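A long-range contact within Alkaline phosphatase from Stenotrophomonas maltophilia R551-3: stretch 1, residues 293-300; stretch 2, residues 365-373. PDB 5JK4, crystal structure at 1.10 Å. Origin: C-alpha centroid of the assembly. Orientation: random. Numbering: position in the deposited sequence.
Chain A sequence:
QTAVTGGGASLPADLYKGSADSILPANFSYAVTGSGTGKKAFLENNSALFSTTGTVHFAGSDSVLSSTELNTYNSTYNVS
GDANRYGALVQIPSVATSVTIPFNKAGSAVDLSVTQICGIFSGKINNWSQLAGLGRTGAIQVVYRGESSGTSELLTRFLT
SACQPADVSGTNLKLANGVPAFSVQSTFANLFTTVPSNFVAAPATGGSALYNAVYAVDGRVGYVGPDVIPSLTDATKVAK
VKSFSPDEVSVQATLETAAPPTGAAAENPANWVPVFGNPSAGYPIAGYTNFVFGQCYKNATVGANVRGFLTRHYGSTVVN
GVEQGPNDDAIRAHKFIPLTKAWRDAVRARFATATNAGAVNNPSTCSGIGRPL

Stretch 1 (293-300) FGQCYKNA
Stretch 2, residues 365-373: TCSGIGRPL

The C-terminal tail of the chain (365-373) is fastened to residues 293-300 by a disulfide, a single beta bridge and a lysine clasp; the contact as a whole buries 635 Å², summed over both sides. Stretch 1 leaves a strand at Phe293-Gly294 and continues as loop until Asn299, the N-cap of a helix. Stretch 2 follows a weakly bonded helix at about 365-366 with a type II turn from Cys366 to Ile369, closed by Ile369 N to Cys366 O at 3.0 Å, and then runs extended to the carboxylate of Leu373. Gly368 occupies the turn at phi/psi 75/4, a positive phi that favours glycine.

In the single bridge, where the two chains run parallel, Tyr297 (-129/126) is paired with Arg371 (-62/145) (CA-CA 4.7 Å), although the CA of Tyr297 lies nearer that of Gly370, at 4.3 Å. Two nearly straight hydrogen bonds flank Tyr297: Arg371 N to Cys296 O, 2.8 Å and 168°, and Lys298 N to Arg371 O, 2.9 Å and 163°. So close an approach leaves no room for a side chain at Gly370 (139/172): an ideal CB would lie 2.8 Å from Lys298 N and 2.9 Å from Tyr297 C, and would also jam against the preceding carbonyl.

Cys296 and Cys366 point toward each other, both with chi1 m (-56° and -67°), and their SG atoms join at 2.1 Å with chi3 -74°. This buried disulfide is covered in part by Ile369, whose CB points away but whose p, t rotamer (65°, 165°) leaves CD1 4.0 Å from Cys296 SG. Gln295, extended at t, t with chi3 -10°, starts sideways and ends nearer stretch 2, its NE2 3.6 Å from Thr365 CG2; Thr365 is m.

Tyr297 is m (-66°, chi2 -86°) and points away, so its ring folds back over its own stretch, where OH accepts a hydrogen bond from Gly294 N at 3.0 Å. Arg371 (m, t, p, chi4 79°) passes obliquely by this ring, CD 3.9 Å from Tyr297 CE1, and its NE and NH2 are hydrogen-bonded elsewhere in the structure. At Gly294 an ideal CB would clash with Arg371 CD at 2.8 Å; the bare CA sits 4.0 Å from that atom.

Lys298 has the largest area covered by the other stretch. It points toward the tail, m, t, t through chi3, and a chi4 of 95° brings NZ to Gly370 O at 2.8 Å; a long, flexible chain suits this exposed reach. Leu373 (m, t) starts sideways, but its end turns in, setting CD2 3.5 Å from Asn299 N and 4.0 Å from Lys298 CB. Asn299 is t with chi2 -45°: its side chain caps a backbone N just past the stretch, while ND2 donates to water 3 (2.9 Å), which donates to Leu373 O (2.9 Å). Water 2 links Asn299 N (3.0 Å) to Arg371 O (2.9 Å), and water 1 lies between Tyr297 O (3.0 Å) and Ile369 O (2.9 Å).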

ATOM      1  N   PHE A 293       7.023   9.219  -7.981  1.00  5.74           N
ATOM      2  CA  PHE A 293       8.027   9.544  -8.982  1.00  6.20           C
ATOM      3  C   PHE A 293       8.341  11.034  -8.855  1.00  5.43           C
ATOM      4  O   PHE A 293       7.586  11.799  -8.250  1.00  5.53           O
ATOM      5  CB  PHE A 293       7.502   9.282 -10.419  1.00  6.26           C
ATOM      6  CG  PHE A 293       7.379   7.832 -10.802  1.00  6.20           C
ATOM      7  CD1 PHE A 293       8.498   7.089 -11.159  1.00  6.82           C
ATOM      8  CD2 PHE A 293       6.137   7.207 -10.819  1.00  7.68           C
ATOM      9  CE1 PHE A 293       8.376   5.748 -11.522  1.00  7.69           C
ATOM     10  CE2 PHE A 293       6.018   5.872 -11.182  1.00  8.36           C
ATOM     11  CZ  PHE A 293       7.146   5.142 -11.528  1.00  7.92           C
ATOM     12  N   GLY A 294       9.439  11.473  -9.459  1.00  5.61           N
ATOM     13  CA  GLY A 294       9.579  12.884  -9.745  1.00  6.01           C
ATOM     14  C   GLY A 294       8.826  13.252 -11.011  1.00  6.03           C
ATOM     15  O   GLY A 294       8.694  12.440 -11.921  1.00  6.45           O
ATOM     16  N   GLN A 295       8.332  14.491 -11.085  1.00  5.83           N
ATOM     17  CA  GLN A 295       7.889  14.964 -12.390  1.00  6.52           C
ATOM     18  C   GLN A 295       9.071  15.205 -13.311  1.00  6.66           C
ATOM     19  O   GLN A 295       8.948  15.039 -14.531  1.00  7.68           O
ATOM     20  CB  GLN A 295       7.072  16.252 -12.302  1.00  6.87           C
ATOM     21  CG  GLN A 295       6.414  16.533 -13.638  1.00  8.79           C
ATOM     22  CD  GLN A 295       5.805  17.896 -13.810  1.00  8.29           C
ATOM     23  OE1 GLN A 295       5.668  18.681 -12.873  1.00  9.16           O
ATOM     24  NE2 GLN A 295       5.402  18.178 -15.039  1.00  8.55           N
ATOM     25  N   CYS A 296      10.211  15.613 -12.762  1.00  6.48           N
ATOM     26  CA  CYS A 296      11.317  16.075 -13.587  1.00  6.65           C
ATOM     27  C   CYS A 296      12.608  15.356 -13.217  1.00  6.34           C
ATOM     28  O   CYS A 296      12.948  15.236 -12.038  1.00  6.96           O
ATOM     29  CB  CYS A 296      11.513  17.589 -13.450  1.00  7.91           C
ATOM     30  SG  CYS A 296      10.040  18.596 -13.827  1.00  9.47           S
ATOM     31  N   TYR A 297      13.337  14.918 -14.243  1.00  6.01           N
ATOM     32  CA  TYR A 297      14.603  14.210 -14.120  1.00  6.26           C
ATOM     33  C   TYR A 297      15.636  14.887 -15.003  1.00  7.01           C
ATOM     34  O   TYR A 297      15.408  15.053 -16.205  1.00  7.75           O
ATOM     35  CB  TYR A 297      14.447  12.759 -14.574  1.00  6.00           C
ATOM     36  CG  TYR A 297      13.548  11.939 -13.685  1.00  6.25           C
ATOM     37  CD1 TYR A 297      14.050  11.307 -12.562  1.00  5.94           C
ATOM     38  CD2 TYR A 297      12.182  11.821 -13.945  1.00  6.06           C
ATOM     39  CE1 TYR A 297      13.228  10.551 -11.733  1.00  5.68           C
ATOM     40  CE2 TYR A 297      11.356  11.077 -13.132  1.00  6.42           C
ATOM     41  CZ  TYR A 297      11.880  10.444 -12.025  1.00  5.89           C
ATOM     42  OH  TYR A 297      11.029   9.697 -11.233  1.00  6.00           O
ATOM     43  N   LYS A 298      16.775  15.257 -14.427  1.00  7.37           N
ATOM     44  CA  LYS A 298      17.853  15.788 -15.251  1.00  8.13           C
ATOM     45  C   LYS A 298      18.398  14.744 -16.209  1.00  8.80           C
ATOM     46  O   LYS A 298      18.913  15.103 -17.274  1.00 10.29           O
ATOM     47  CB  LYS A 298      18.959  16.371 -14.381  1.00  9.49           C
ATOM     48  CG  LYS A 298      18.503  17.666 -13.724  1.00 11.27           C
ATOM     49  CD  LYS A 298      19.611  18.442 -13.069  1.00 12.96           C
ATOM     50  CE  LYS A 298      19.106  19.771 -12.543  1.00 14.42           C
ATOM     51  NZ  LYS A 298      18.747  19.668 -11.101  1.00 16.35           N
ATOM     52  N   ASN A 299      18.300  13.460 -15.861  1.00  8.14           N
ATOM     53  CA  ASN A 299      18.656  12.392 -16.787  1.00  8.41           C
ATOM     54  C   ASN A 299      17.460  12.141 -17.701  1.00  8.58           C
ATOM     55  O   ASN A 299      16.445  11.578 -17.278  1.00  7.84           O
ATOM     56  CB  ASN A 299      19.049  11.133 -16.022  1.00  9.31           C
ATOM     57  CG  ASN A 299      19.595  10.056 -16.939  1.00 10.48           C
ATOM     58  OD1 ASN A 299      19.023   9.804 -17.991  1.00 12.03           O
ATOM     59  ND2 ASN A 299      20.689   9.419 -16.554  1.00 10.88           N
ATOM     60  N   ALA A 300      17.571  12.574 -18.955  1.00  9.43           N
ATOM     61  CA  ALA A 300      16.437  12.487 -19.874  1.00  9.47           C
ATOM     62  C   ALA A 300      16.027  11.048 -20.162  1.00  8.63           C
ATOM     63  O   ALA A 300      14.846  10.785 -20.422  1.00  8.71           O
ATOM     64  CB  ALA A 300      16.760  13.206 -21.179  1.00 10.78           C
ATOM     65  N   THR A 365       7.533  22.501 -18.392  1.00 10.73           N
ATOM     66  CA  THR A 365       7.583  22.528 -16.937  1.00 10.33           C
ATOM     67  C   THR A 365       8.961  22.144 -16.420  1.00 10.37           C
ATOM     68  O   THR A 365       9.450  22.730 -15.449  1.00 11.54           O
ATOM     69  CB  THR A 365       6.529  21.590 -16.362  1.00 10.80           C
ATOM     70  OG1 THR A 365       5.238  22.072 -16.749  1.00 11.52           O
ATOM     71  CG2 THR A 365       6.618  21.528 -14.840  1.00 11.58           C
ATOM     72  N   CYS A 366       9.600  21.160 -17.046  1.00  9.59           N
ATOM     73  CA  CYS A 366      10.815  20.563 -16.505  1.00  9.77           C
ATOM     74  C   CYS A 366      12.082  21.171 -17.068  1.00 11.20           C
ATOM     75  O   CYS A 366      13.181  20.724 -16.716  1.00 10.98           O
ATOM     76  CB  CYS A 366      10.813  19.056 -16.746  1.00  9.61           C
ATOM     77  SG  CYS A 366       9.553  18.194 -15.825  1.00 10.53           S
ATOM     78  N   SER A 367      11.950  22.201 -17.891  1.00 13.89           N
ATOM     79  CA  SER A 367      13.084  22.836 -18.542  1.00 16.18           C
ATOM     80  C   SER A 367      14.133  23.262 -17.527  1.00 15.73           C
ATOM     81  O   SER A 367      13.852  24.067 -16.638  1.00 16.44           O
ATOM     82  CB  SER A 367      12.560  24.064 -19.289  1.00 17.99           C
ATOM     83  OG  SER A 367      13.570  24.644 -20.067  1.00 19.37           O
ATOM     84  N   GLY A 368      15.333  22.690 -17.644  1.00 15.54           N
ATOM     85  CA  GLY A 368      16.466  23.064 -16.822  1.00 15.01           C
ATOM     86  C   GLY A 368      16.449  22.572 -15.392  1.00 13.20           C
ATOM     87  O   GLY A 368      17.360  22.915 -14.633  1.00 14.69           O
ATOM     88  N   ILE A 369      15.465  21.769 -14.987  1.00 10.46           N
ATOM     89  CA  ILE A 369      15.328  21.364 -13.592  1.00  9.76           C
ATOM     90  C   ILE A 369      15.200  19.847 -13.514  1.00  9.11           C
ATOM     91  O   ILE A 369      15.130  19.154 -14.524  1.00 10.25           O
ATOM     92  CB  ILE A 369      14.153  22.075 -12.882  1.00  9.02           C
ATOM     93  CG1 ILE A 369      12.795  21.692 -13.472  1.00  9.01           C
ATOM     94  CG2 ILE A 369      14.356  23.594 -12.910  1.00 10.03           C
ATOM     95  CD1 ILE A 369      11.620  22.082 -12.597  1.00  9.33           C
ATOM     96  N   GLY A 370      15.179  19.332 -12.283  1.00  9.01           N
ATOM     97  CA  GLY A 370      14.872  17.929 -12.077  1.00  8.72           C
ATOM     98  C   GLY A 370      15.720  17.237 -11.035  1.00  7.91           C
ATOM     99  O   GLY A 370      16.697  17.793 -10.528  1.00  8.43           O
ATOM    100  N   ARG A 371      15.348  16.001 -10.718  1.00  6.59           N
ATOM    101  CA  ARG A 371      16.151  15.202  -9.811  1.00  6.64           C
ATOM    102  C   ARG A 371      17.535  14.996 -10.429  1.00  7.42           C
ATOM    103  O   ARG A 371      17.657  14.868 -11.658  1.00  7.63           O
ATOM    104  CB  ARG A 371      15.468  13.856  -9.522  1.00  6.54           C
ATOM    105  CG  ARG A 371      14.077  14.019  -8.901  1.00  6.69           C
ATOM    106  CD  ARG A 371      13.418  12.731  -8.490  1.00  6.21           C
ATOM    107  NE  ARG A 371      14.032  12.053  -7.349  1.00  5.60           N
ATOM    108  CZ  ARG A 371      13.841  12.404  -6.076  1.00  5.60           C
ATOM    109  NH1 ARG A 371      13.088  13.447  -5.757  1.00  5.90           N
ATOM    110  NH2 ARG A 371      14.422  11.702  -5.114  1.00  5.64           N
ATOM    111  N   PRO A 372      18.591  14.967  -9.625  1.00  7.54           N
ATOM    112  CA  PRO A 372      19.950  15.069 -10.171  1.00  8.12           C
ATOM    113  C   PRO A 372      20.384  13.839 -10.937  1.00  8.90           C
ATOM    114  O   PRO A 372      19.923  12.723 -10.705  1.00  9.35           O
ATOM    115  CB  PRO A 372      20.831  15.224  -8.928  1.00 10.44           C
ATOM    116  CG  PRO A 372      19.942  15.473  -7.812  1.00 10.56           C
ATOM    117  CD  PRO A 372      18.576  15.049  -8.156  1.00  9.02           C
ATOM    118  N   LEU A 373      21.349  14.066 -11.818  1.00 10.61           N
ATOM    119  CA  LEU A 373      22.041  12.986 -12.496  1.00 13.54           C
ATOM    120  C   LEU A 373      22.652  12.039 -11.481  1.00 17.14           C
ATOM    121  O   LEU A 373      22.678  10.825 -11.718  1.00 19.44           O
ATOM    122  CB  LEU A 373      23.146  13.538 -13.395  1.00 13.70           C
ATOM    123  CG  LEU A 373      22.689  14.427 -14.548  1.00 14.72           C
ATOM    124  CD1 LEU A 373      23.894  14.956 -15.308  1.00 15.67           C
ATOM    125  CD2 LEU A 373      21.761  13.667 -15.478  1.00 15.85           C
ATOM    126  OXT LEU A 373      23.127  12.464 -10.419  1.00 17.72           O
TER
HETATM  127  O   HOH W   1      14.080  17.701 -16.806  1.00 41.80           O
HETATM  128  O   HOH W   2      17.607  12.386 -13.159  1.00  8.65           O
HETATM  129  O   HOH W   3      21.290   9.234 -13.686  1.00 14.27           O